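Local coordinates for protein interferon (Danio rerio, PDB 3PIV) that probably acts as a secreted antiviral cytokine that binds a cell-surface receptor, as type I interferons do, at residues D60-L65 with S146-M151. Numbering follows the deposited sequence.
Sequences DHIIHL and SHLQRM
I62 carries its segment's whole share of this contact, and does so with one methyl group. CG1 lies anti to the carbonyl carbon (chi1 -69°) and the chain is extended beyond it, which delivers CD1 among H147, L148 and M151 of 146-151. CD1 lies 3.9 Å from CB of H147, so the methyl rests on the root of that side chain and reaches its ring only obliquely. From another direction comes M151, extended as far as its sulfur (chi2 163°); its SD stands 4.0 Å from CD1 of I62. L148 closes the group more loosely, with CD2 4.4 Å from the same methyl. The fit is local: the segment axes stay 12.0 Å apart, and just 115 Å² is buried between them. F85 of helix 79-101 touches both I62 and L148, and F120 of helix 111-129 meets both I62 and the H147 ring, so these two bridge the segments; L89 also packs on I62. Both nitrogens of the buried H147 ring are satisfied by hydrogen bonds, NE2 with NE2 of H119 and ND1 with OH of Y40. Away from the methyl the character changes: H64 is exposed, and partly exposed D60 and R150 turn to salt bridges with K97 and D44. Two helical segments, nearly antiparallel at 161°, meeting near the centre of the chain through the I62 methyl set against L148, M151 and the CB of H147, belong to the core of the helical-bundle cytokine fold of type I interferons.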
loop_
_atom_site.group_PDB
_atom_site.type_symbol
_atom_site.label_atom_id
_atom_site.label_comp_id
_atom_site.label_asym_id
_atom_site.label_seq_id
_atom_site.Cartn_x
_atom_site.Cartn_y
_atom_site.Cartn_z
ATOM N N ASP A 60 4.986 -2.865 -1.674
ATOM C CA ASP A 60 5.218 -3.569 -2.920
ATOM C C ASP A 60 3.900 -4.053 -3.503
ATOM O O ASP A 60 3.731 -4.055 -4.720
ATOM C CB ASP A 60 6.203 -4.721 -2.736
ATOM C CG ASP A 60 7.657 -4.256 -2.620
ATOM O OD1 ASP A 60 7.958 -3.062 -2.794
ATOM O OD2 ASP A 60 8.513 -5.112 -2.336
ATOM N N HIS A 61 2.957 -4.408 -2.630
ATOM C CA HIS A 61 1.640 -4.857 -3.064
ATOM C C HIS A 61 0.861 -3.723 -3.692
ATOM O O HIS A 61 0.193 -3.903 -4.703
ATOM C CB HIS A 61 0.838 -5.449 -1.888
ATOM C CG HIS A 61 1.152 -6.887 -1.613
ATOM N ND1 HIS A 61 1.496 -7.356 -0.360
ATOM C CD2 HIS A 61 1.205 -7.956 -2.440
ATOM C CE1 HIS A 61 1.728 -8.655 -0.428
ATOM N NE2 HIS A 61 1.580 -9.039 -1.686
ATOM N N ILE A 62 0.931 -2.548 -3.077
ATOM C CA ILE A 62 0.256 -1.379 -3.625
ATOM C C ILE A 62 0.854 -1.022 -4.987
ATOM O O ILE A 62 0.133 -0.755 -5.936
ATOM C CB ILE A 62 0.374 -0.170 -2.680
ATOM C CG1 ILE A 62 -0.459 -0.409 -1.410
ATOM C CG2 ILE A 62 -0.070 1.096 -3.388
ATOM C CD1 ILE A 62 -0.211 0.631 -0.291
ATOM N N ILE A 63 2.181 -1.024 -5.086
ATOM C CA ILE A 63 2.816 -0.732 -6.366
ATOM C C ILE A 63 2.291 -1.696 -7.428
ATOM O O ILE A 63 1.881 -1.292 -8.507
ATOM C CB ILE A 63 4.354 -0.825 -6.278
ATOM C CG1 ILE A 63 4.895 0.310 -5.404
ATOM C CG2 ILE A 63 4.959 -0.803 -7.662
ATOM C CD1 ILE A 63 6.131 -0.046 -4.609
ATOM N N HIS A 64 2.258 -2.972 -7.083
ATOM C CA HIS A 64 1.856 -3.994 -8.031
ATOM C C HIS A 64 0.403 -3.855 -8.450
ATOM O O HIS A 64 0.066 -4.042 -9.628
ATOM C CB HIS A 64 2.149 -5.372 -7.450
ATOM C CG HIS A 64 3.612 -5.623 -7.260
ATOM N ND1 HIS A 64 4.108 -6.516 -6.340
ATOM C CD2 HIS A 64 4.689 -5.078 -7.880
ATOM C CE1 HIS A 64 5.433 -6.523 -6.405
ATOM N NE2 HIS A 64 5.807 -5.659 -7.330
ATOM N N LEU A 65 -0.445 -3.503 -7.490
ATOM C CA LEU A 65 -1.875 -3.330 -7.750
ATOM C C LEU A 65 -2.113 -2.179 -8.716
ATOM O O LEU A 65 -2.960 -2.269 -9.616
ATOM C CB LEU A 65 -2.621 -3.059 -6.435
ATOM C CG LEU A 65 -4.143 -2.903 -6.481
ATOM C CD1 LEU A 65 -4.798 -4.115 -7.117
ATOM C CD2 LEU A 65 -4.706 -2.658 -5.091
ATOM N N SER A 146 -6.665 4.245 2.580
ATOM C CA SER A 146 -6.674 3.704 3.936
ATOM C C SER A 146 -5.368 3.002 4.336
ATOM O O SER A 146 -4.942 3.100 5.476
ATOM C CB SER A 146 -7.879 2.795 4.162
ATOM O OG SER A 146 -9.016 3.581 4.482
ATOM N N HIS A 147 -4.734 2.289 3.410
ATOM C CA HIS A 147 -3.456 1.654 3.730
ATOM C C HIS A 147 -2.435 2.736 4.041
ATOM O O HIS A 147 -1.663 2.633 4.996
ATOM C CB HIS A 147 -2.943 0.816 2.549
ATOM C CG HIS A 147 -3.635 -0.501 2.388
ATOM N ND1 HIS A 147 -3.318 -1.606 3.144
ATOM C CD2 HIS A 147 -4.629 -0.886 1.552
ATOM C CE1 HIS A 147 -4.093 -2.615 2.791
ATOM N NE2 HIS A 147 -4.889 -2.207 1.819
ATOM N N LEU A 148 -2.412 3.774 3.213
ATOM C CA LEU A 148 -1.393 4.800 3.366
ATOM C C LEU A 148 -1.550 5.494 4.732
ATOM O O LEU A 148 -0.556 5.826 5.377
ATOM C CB LEU A 148 -1.455 5.824 2.226
ATOM C CG LEU A 148 -1.072 5.328 0.816
ATOM C CD1 LEU A 148 -1.335 6.398 -0.222
ATOM C CD2 LEU A 148 0.390 4.888 0.778
ATOM N N GLN A 149 -2.794 5.696 5.163
ATOM C CA GLN A 149 -3.065 6.368 6.442
ATOM C C GLN A 149 -2.589 5.519 7.600
ATOM O O GLN A 149 -1.898 6.005 8.468
ATOM C CB GLN A 149 -4.554 6.720 6.588
ATOM C CG GLN A 149 -4.943 7.941 5.787
ATOM C CD GLN A 149 -6.427 8.065 5.536
ATOM O OE1 GLN A 149 -7.179 7.084 5.607
ATOM N NE2 GLN A 149 -6.862 9.281 5.209
ATOM N N ARG A 150 -2.907 4.232 7.578
ATOM C CA ARG A 150 -2.466 3.337 8.640
ATOM C C ARG A 150 -0.952 3.033 8.607
ATOM O O ARG A 150 -0.318 2.922 9.660
ATOM C CB ARG A 150 -3.281 2.048 8.617
ATOM C CG ARG A 150 -4.793 2.239 8.854
ATOM C CD ARG A 150 -5.138 2.688 10.279
ATOM N NE ARG A 150 -4.671 1.772 11.323
ATOM C CZ ARG A 150 -5.398 0.789 11.861
ATOM N NH1 ARG A 150 -6.627 0.565 11.437
ATOM N NH2 ARG A 150 -4.883 0.011 12.805
ATOM N N MET A 151 -0.379 2.887 7.414
ATOM C CA MET A 151 1.062 2.677 7.302
ATOM C C MET A 151 1.835 3.783 7.989
ATOM O O MET A 151 2.847 3.536 8.607
ATOM C CB MET A 151 1.502 2.552 5.839
ATOM C CG MET A 151 1.035 1.257 5.188
ATOM S SD MET A 151 1.115 1.338 3.387
ATOM C CE MET A 151 2.809 0.799 3.123
#